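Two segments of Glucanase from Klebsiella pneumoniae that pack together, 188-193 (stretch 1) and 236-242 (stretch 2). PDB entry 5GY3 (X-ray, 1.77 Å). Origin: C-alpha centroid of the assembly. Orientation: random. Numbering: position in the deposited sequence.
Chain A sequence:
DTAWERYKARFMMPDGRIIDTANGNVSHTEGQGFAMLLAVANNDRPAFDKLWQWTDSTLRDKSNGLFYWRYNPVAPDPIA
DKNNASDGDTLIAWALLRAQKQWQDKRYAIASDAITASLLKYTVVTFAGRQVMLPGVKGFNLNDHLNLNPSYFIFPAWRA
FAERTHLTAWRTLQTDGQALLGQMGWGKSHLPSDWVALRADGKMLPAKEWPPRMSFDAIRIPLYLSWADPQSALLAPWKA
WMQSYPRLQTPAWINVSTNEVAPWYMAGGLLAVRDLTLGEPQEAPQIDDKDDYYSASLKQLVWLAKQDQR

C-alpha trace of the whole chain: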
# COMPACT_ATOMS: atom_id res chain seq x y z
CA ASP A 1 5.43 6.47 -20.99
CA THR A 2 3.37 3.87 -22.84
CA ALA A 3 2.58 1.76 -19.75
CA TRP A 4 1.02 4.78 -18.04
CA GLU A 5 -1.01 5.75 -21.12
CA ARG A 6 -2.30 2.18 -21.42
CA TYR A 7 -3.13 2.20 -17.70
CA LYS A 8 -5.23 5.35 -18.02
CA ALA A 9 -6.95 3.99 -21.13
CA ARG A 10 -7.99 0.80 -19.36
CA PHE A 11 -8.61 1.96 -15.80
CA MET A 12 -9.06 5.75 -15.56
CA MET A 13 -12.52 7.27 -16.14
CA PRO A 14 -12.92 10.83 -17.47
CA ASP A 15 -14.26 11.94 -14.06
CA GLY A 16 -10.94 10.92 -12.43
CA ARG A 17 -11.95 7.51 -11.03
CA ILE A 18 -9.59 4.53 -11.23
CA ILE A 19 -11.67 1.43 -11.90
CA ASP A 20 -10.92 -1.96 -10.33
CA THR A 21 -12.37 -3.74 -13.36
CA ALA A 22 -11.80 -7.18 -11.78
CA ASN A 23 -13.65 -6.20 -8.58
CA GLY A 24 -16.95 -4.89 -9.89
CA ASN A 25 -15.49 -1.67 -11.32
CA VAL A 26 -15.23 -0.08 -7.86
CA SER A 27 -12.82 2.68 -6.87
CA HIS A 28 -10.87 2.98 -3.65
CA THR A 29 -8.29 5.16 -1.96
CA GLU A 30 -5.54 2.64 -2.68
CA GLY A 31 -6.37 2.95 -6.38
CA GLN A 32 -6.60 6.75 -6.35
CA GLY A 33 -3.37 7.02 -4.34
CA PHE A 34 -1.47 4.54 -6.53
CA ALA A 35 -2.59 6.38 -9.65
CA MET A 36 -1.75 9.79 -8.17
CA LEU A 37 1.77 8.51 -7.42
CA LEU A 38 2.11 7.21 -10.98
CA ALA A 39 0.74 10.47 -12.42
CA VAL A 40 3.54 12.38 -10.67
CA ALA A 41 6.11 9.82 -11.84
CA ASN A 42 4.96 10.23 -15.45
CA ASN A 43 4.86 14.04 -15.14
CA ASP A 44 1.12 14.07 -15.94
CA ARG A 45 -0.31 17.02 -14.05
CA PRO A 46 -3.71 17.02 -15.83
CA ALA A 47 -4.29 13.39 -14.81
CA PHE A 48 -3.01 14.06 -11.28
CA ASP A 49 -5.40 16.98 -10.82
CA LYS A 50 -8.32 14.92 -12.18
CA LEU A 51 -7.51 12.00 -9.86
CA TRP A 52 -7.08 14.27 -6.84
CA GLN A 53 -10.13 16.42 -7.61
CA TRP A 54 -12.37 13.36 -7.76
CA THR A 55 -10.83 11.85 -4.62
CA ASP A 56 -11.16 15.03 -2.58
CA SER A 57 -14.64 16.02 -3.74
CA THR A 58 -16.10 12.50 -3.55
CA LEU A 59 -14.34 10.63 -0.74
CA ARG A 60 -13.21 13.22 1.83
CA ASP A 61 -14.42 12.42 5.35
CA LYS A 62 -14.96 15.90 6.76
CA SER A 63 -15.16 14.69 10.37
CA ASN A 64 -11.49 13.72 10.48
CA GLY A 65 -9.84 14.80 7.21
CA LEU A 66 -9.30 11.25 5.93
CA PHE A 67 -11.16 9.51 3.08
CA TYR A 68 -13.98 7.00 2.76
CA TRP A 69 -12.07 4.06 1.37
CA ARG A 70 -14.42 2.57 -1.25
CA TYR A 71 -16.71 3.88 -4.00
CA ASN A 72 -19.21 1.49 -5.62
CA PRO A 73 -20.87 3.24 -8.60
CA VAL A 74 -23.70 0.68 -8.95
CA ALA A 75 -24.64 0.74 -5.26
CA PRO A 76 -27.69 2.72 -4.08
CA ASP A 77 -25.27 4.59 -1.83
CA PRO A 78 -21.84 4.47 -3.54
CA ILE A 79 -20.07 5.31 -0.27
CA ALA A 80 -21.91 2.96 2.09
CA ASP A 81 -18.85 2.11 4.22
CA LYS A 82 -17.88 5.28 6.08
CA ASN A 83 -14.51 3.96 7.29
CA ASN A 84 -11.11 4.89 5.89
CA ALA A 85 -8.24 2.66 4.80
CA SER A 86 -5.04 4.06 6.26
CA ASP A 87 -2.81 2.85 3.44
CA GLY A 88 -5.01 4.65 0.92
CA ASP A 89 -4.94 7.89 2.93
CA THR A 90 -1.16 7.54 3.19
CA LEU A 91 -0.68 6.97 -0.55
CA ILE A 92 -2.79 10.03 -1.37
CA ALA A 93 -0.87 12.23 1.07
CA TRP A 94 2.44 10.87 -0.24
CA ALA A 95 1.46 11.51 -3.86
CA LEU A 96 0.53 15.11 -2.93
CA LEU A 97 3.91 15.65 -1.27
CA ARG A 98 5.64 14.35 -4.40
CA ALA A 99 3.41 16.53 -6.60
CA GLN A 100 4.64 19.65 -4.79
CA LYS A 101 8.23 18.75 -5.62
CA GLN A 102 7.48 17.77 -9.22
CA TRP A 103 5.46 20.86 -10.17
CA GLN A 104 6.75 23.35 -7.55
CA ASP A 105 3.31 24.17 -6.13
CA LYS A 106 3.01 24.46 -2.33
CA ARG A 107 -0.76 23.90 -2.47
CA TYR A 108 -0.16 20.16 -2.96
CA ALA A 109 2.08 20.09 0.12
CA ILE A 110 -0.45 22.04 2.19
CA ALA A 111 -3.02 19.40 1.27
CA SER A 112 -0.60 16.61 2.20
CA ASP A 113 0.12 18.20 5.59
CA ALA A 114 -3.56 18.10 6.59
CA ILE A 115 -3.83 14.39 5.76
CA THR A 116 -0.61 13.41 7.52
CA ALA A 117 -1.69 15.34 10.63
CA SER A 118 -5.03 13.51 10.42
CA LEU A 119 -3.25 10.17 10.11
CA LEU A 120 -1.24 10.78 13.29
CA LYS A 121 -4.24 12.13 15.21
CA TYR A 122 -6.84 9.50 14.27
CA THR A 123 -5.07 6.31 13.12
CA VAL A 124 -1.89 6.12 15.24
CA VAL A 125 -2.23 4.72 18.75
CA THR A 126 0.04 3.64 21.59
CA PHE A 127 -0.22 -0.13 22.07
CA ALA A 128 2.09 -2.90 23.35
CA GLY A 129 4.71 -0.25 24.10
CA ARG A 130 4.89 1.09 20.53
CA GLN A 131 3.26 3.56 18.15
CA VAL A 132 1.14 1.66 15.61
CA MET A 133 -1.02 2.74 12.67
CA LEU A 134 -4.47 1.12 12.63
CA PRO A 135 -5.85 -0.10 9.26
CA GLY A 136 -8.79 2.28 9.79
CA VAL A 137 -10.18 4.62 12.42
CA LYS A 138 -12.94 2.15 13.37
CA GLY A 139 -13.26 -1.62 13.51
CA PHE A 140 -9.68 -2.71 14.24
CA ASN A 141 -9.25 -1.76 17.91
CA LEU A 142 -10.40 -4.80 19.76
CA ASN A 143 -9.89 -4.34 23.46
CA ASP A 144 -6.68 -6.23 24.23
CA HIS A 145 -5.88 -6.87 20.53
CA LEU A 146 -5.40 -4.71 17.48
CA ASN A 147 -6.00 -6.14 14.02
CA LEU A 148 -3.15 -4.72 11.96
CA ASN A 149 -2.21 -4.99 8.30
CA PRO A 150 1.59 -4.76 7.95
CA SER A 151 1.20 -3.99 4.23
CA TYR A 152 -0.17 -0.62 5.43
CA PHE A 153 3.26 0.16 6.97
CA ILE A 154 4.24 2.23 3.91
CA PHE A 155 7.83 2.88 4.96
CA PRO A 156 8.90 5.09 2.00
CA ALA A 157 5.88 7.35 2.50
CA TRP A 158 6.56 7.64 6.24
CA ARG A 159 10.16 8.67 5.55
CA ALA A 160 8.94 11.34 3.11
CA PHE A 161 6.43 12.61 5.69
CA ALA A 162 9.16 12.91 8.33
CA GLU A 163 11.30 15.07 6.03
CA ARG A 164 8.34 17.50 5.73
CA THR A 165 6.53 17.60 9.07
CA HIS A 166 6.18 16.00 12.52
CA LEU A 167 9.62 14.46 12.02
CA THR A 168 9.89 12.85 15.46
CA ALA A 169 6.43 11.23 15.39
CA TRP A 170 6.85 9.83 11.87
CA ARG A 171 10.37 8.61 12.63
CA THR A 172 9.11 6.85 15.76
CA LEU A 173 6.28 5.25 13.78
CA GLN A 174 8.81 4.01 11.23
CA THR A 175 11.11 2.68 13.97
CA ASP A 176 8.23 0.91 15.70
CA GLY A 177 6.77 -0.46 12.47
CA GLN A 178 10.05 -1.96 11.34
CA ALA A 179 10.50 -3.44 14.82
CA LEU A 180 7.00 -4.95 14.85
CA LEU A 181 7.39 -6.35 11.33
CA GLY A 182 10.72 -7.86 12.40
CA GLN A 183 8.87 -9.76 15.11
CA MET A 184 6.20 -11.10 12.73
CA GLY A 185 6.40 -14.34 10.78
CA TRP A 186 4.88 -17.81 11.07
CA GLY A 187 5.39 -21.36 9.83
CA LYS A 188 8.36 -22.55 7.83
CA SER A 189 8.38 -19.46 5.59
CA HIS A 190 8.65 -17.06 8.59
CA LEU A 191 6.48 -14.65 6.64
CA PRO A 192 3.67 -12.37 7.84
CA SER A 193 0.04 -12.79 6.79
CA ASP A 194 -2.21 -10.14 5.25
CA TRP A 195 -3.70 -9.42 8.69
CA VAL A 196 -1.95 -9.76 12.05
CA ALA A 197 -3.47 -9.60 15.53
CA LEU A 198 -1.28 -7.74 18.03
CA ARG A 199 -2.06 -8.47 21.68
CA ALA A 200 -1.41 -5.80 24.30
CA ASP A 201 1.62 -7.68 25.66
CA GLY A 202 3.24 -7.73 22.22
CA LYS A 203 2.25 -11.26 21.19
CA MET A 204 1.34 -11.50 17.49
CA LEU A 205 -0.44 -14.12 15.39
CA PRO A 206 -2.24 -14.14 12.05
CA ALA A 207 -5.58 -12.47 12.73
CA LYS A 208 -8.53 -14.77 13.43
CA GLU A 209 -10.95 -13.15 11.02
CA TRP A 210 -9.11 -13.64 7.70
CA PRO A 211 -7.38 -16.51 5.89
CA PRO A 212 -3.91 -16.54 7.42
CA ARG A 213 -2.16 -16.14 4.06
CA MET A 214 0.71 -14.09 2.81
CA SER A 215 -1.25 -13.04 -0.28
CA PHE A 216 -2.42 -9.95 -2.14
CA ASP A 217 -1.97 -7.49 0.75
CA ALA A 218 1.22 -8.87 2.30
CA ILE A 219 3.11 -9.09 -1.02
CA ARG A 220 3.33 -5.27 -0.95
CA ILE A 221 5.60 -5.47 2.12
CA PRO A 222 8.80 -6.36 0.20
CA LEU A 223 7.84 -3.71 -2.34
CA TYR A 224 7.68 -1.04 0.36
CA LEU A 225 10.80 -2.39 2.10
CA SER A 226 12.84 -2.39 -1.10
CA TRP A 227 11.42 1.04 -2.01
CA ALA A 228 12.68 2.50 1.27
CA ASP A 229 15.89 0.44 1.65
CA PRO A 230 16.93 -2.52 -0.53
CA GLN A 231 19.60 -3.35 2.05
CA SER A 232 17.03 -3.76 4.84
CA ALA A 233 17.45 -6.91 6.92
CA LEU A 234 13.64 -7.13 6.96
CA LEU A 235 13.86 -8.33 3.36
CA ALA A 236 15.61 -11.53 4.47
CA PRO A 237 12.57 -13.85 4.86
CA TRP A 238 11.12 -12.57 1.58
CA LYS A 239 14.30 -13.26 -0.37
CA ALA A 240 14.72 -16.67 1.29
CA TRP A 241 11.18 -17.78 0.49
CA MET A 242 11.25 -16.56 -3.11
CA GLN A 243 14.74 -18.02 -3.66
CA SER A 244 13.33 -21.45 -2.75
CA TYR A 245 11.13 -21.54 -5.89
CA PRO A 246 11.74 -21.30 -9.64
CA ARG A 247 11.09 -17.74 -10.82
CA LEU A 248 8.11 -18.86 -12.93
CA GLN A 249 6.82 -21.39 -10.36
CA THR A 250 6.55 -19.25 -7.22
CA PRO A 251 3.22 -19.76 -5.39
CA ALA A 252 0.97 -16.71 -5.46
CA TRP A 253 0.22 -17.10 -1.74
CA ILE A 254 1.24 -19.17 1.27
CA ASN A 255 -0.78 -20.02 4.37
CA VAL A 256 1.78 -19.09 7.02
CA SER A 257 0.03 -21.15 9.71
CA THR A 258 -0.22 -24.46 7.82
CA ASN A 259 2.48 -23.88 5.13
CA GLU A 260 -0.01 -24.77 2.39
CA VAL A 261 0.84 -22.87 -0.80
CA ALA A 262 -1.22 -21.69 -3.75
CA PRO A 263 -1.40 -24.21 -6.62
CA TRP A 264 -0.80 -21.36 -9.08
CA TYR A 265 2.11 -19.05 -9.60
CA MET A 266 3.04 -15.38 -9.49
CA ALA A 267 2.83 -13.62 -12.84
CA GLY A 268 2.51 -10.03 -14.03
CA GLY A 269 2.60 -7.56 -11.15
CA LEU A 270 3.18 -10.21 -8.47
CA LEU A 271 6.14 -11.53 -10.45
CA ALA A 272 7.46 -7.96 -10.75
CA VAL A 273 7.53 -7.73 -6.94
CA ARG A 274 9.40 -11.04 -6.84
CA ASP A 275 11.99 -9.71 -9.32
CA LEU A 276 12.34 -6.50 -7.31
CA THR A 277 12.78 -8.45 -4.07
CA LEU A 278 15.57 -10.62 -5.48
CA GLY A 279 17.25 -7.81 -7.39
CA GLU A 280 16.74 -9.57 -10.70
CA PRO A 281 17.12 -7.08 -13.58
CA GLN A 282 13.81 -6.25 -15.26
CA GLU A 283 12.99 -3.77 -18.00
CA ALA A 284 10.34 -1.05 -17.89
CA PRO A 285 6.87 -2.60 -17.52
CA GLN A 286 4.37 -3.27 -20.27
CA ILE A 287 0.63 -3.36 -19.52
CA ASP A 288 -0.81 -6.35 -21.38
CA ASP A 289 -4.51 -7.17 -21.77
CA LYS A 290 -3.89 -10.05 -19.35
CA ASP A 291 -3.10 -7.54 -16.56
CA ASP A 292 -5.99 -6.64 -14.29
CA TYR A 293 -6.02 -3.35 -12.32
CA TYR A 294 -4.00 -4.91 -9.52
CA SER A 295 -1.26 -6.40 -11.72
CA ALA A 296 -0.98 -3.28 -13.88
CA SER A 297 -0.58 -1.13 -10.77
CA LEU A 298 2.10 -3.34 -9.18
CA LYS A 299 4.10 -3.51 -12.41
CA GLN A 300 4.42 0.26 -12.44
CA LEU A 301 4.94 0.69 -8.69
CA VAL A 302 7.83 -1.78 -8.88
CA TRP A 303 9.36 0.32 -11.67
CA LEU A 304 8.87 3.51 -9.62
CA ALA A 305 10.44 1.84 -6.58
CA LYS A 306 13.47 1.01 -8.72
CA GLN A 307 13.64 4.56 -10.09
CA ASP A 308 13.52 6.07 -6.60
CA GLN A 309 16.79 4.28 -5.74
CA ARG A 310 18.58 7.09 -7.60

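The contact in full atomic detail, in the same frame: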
# COMPACT_ATOMS: atom_id res chain seq x y z
N LYS A 188 7.01 -22.34 8.36
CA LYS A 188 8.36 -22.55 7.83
C LYS A 188 8.84 -21.41 6.94
O LYS A 188 10.05 -21.30 6.72
CB LYS A 188 8.40 -23.87 7.06
CG LYS A 188 8.07 -25.07 7.91
CD LYS A 188 8.00 -26.32 7.05
CE LYS A 188 7.85 -27.57 7.90
NZ LYS A 188 7.88 -28.80 7.06
N SER A 189 7.94 -20.58 6.41
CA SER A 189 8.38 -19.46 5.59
C SER A 189 8.78 -18.24 6.43
O SER A 189 9.44 -17.35 5.90
CB SER A 189 7.28 -19.04 4.62
OG SER A 189 6.20 -18.44 5.33
N HIS A 190 8.39 -18.20 7.71
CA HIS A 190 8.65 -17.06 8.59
C HIS A 190 8.16 -15.76 7.98
O HIS A 190 8.76 -14.70 8.14
CB HIS A 190 10.14 -16.95 8.94
CG HIS A 190 10.71 -18.23 9.48
ND1 HIS A 190 10.40 -18.70 10.74
CD2 HIS A 190 11.57 -19.12 8.94
CE1 HIS A 190 11.05 -19.84 10.95
NE2 HIS A 190 11.75 -20.12 9.87
N LEU A 191 7.03 -15.83 7.28
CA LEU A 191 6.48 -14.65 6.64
C LEU A 191 5.24 -14.16 7.38
O LEU A 191 4.55 -14.94 8.03
CB LEU A 191 6.11 -14.95 5.17
CG LEU A 191 7.29 -15.14 4.22
CD1 LEU A 191 6.77 -15.58 2.88
CD2 LEU A 191 8.09 -13.83 4.07
N PRO A 192 4.92 -12.87 7.28
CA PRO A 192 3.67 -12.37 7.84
C PRO A 192 2.48 -12.62 6.92
O PRO A 192 2.61 -12.74 5.70
CB PRO A 192 3.94 -10.87 7.99
CG PRO A 192 4.81 -10.57 6.80
CD PRO A 192 5.68 -11.81 6.60
N SER A 193 1.30 -12.68 7.53
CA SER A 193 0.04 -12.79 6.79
C SER A 193 -0.48 -11.41 6.41
O SER A 193 0.07 -10.37 6.80
CB SER A 193 -0.99 -13.55 7.62
OG SER A 193 -1.07 -13.01 8.93
N ALA A 236 15.02 -10.19 4.46
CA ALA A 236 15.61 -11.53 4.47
C ALA A 236 14.61 -12.66 4.33
O ALA A 236 14.86 -13.57 3.52
CB ALA A 236 16.45 -11.69 5.75
N PRO A 237 13.49 -12.72 5.07
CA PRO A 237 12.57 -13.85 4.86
C PRO A 237 11.92 -13.84 3.49
O PRO A 237 11.59 -14.92 2.96
CB PRO A 237 11.53 -13.69 5.99
CG PRO A 237 11.57 -12.23 6.33
CD PRO A 237 13.03 -11.84 6.16
N TRP A 238 11.72 -12.66 2.90
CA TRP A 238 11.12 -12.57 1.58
C TRP A 238 12.05 -13.14 0.52
O TRP A 238 11.64 -13.93 -0.34
CB TRP A 238 10.78 -11.11 1.27
CG TRP A 238 9.82 -10.56 2.27
CD1 TRP A 238 10.11 -9.83 3.39
CD2 TRP A 238 8.40 -10.71 2.23
NE1 TRP A 238 8.94 -9.52 4.06
CE2 TRP A 238 7.88 -10.05 3.37
CE3 TRP A 238 7.53 -11.35 1.35
CZ2 TRP A 238 6.51 -10.01 3.64
CZ3 TRP A 238 6.17 -11.29 1.61
CH2 TRP A 238 5.67 -10.63 2.75
N LYS A 239 13.32 -12.73 0.57
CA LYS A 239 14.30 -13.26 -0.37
C LYS A 239 14.46 -14.76 -0.21
O LYS A 239 14.51 -15.50 -1.20
CB LYS A 239 15.63 -12.54 -0.18
CG LYS A 239 15.60 -11.05 -0.55
CD LYS A 239 16.94 -10.38 -0.24
CE LYS A 239 17.03 -9.02 -0.94
NZ LYS A 239 18.23 -8.25 -0.51
N ALA A 240 14.53 -15.24 1.04
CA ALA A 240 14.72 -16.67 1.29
C ALA A 240 13.57 -17.49 0.75
O ALA A 240 13.77 -18.54 0.13
CB ALA A 240 14.90 -16.93 2.79
N TRP A 241 12.33 -17.02 0.96
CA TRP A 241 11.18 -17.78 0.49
C TRP A 241 11.12 -17.79 -1.03
O TRP A 241 10.94 -18.84 -1.65
CB TRP A 241 9.89 -17.20 1.09
CG TRP A 241 8.69 -18.02 0.71
CD1 TRP A 241 8.37 -19.27 1.17
CD2 TRP A 241 7.65 -17.65 -0.21
NE1 TRP A 241 7.20 -19.70 0.59
CE2 TRP A 241 6.74 -18.73 -0.26
CE3 TRP A 241 7.42 -16.53 -1.01
CZ2 TRP A 241 5.59 -18.71 -1.07
CZ3 TRP A 241 6.27 -16.50 -1.82
CH2 TRP A 241 5.38 -17.59 -1.84
N MET A 242 11.30 -16.62 -1.66
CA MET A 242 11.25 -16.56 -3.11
C MET A 242 12.41 -17.33 -3.74
O MET A 242 12.24 -17.98 -4.78
CB MET A 242 11.24 -15.10 -3.57
CG MET A 242 9.99 -14.37 -3.11
SD MET A 242 10.08 -12.61 -3.51
CE MET A 242 8.60 -12.02 -2.69
O HOH W 1 11.56 -17.25 4.34

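Packing of an irregular segment (188-193) of the Klebsiella pneumoniae glucanase against nearly two turns of a helix (236-242, continuing later in the chain). The contact is small, 315 Å² summed over both sides, and is governed by shape: no direct hydrogen bond crosses it, and one water supplies the polar link. The main bump is the side chain of L191, and the hollow that receives it is made by P237, W238 and W241 on the helix. L191 gives up 88 Å² to the helix, the largest share of any residue here. Its CA-to-CB bond runs sideways to the helix, but with chi1 near -71° (m) and chi2 near 173° (t) the end of the chain comes nearer, and the two methyls part between the two indoles. CD2 sits over one face of W238, 3.7 Å from the centroid of the six-membered ring and only 14° off its normal, a nearly vertical CH-pi contact; its closest ring atom is W238 CD2, 3.6 Å from L191 CD2. CD1 lies over one face of W241, 4.1 Å from the centroid of the five-membered ring and 27° off the normal, so it is set further from the ring axis; L191 CD1 to W241 CG is 3.8 Å. The floor between the rings belongs to P237: L191 CD2 comes within 3.9 Å of P237 CB and 3.8 Å of P237 O. That carbonyl also accepts the helical hydrogen bond from W241 N (W241 N to P237 O, 3.0 Å), one of the bonds that hold the turn carrying the hollow.

Smaller bumps extend the fit. P192 lays its ring beside the far part of the W238 indole, P192 CD standing 3.6 Å from W238 CZ2 in an oblique approach. W238 thus meets two consecutive residues of the loop; its own CA-to-CB bond points sideways, and with chi1 near -60° (m) and chi2 near 96° the indole end comes nearer to the loop. At W241, S189 points its CA-to-CB bond toward the helix and places CB 3.6 Å from W241 CD1, again obliquely. The S189 hydroxyl turns back to its own segment, where L191 N gives OG a weak hydrogen bond (L191 N to S189 OG, 3.4 Å, 136°). P237 is itself a bump: its CB reaches the loop backbone, 3.6 Å from H190 O. The H190 CA-to-CB bond points sideways, and the side chain's nearest approach is 4.6 Å, from H190 CB to P237 CB; its backbone, at phi/psi 54/36, lies in the left-handed region.

Beside this apolar fit, water 1 bridges two backbone carbonyls that cannot bond to each other, since both are acceptors. It donates to S189 O at 2.6 Å and to P237 O at 2.7 Å, tying loop to helix. K188 and S193, at the ends of the loop segment, make no contact with the helix: the K188 chain leads away, and the S193 CA-to-CB bond points away.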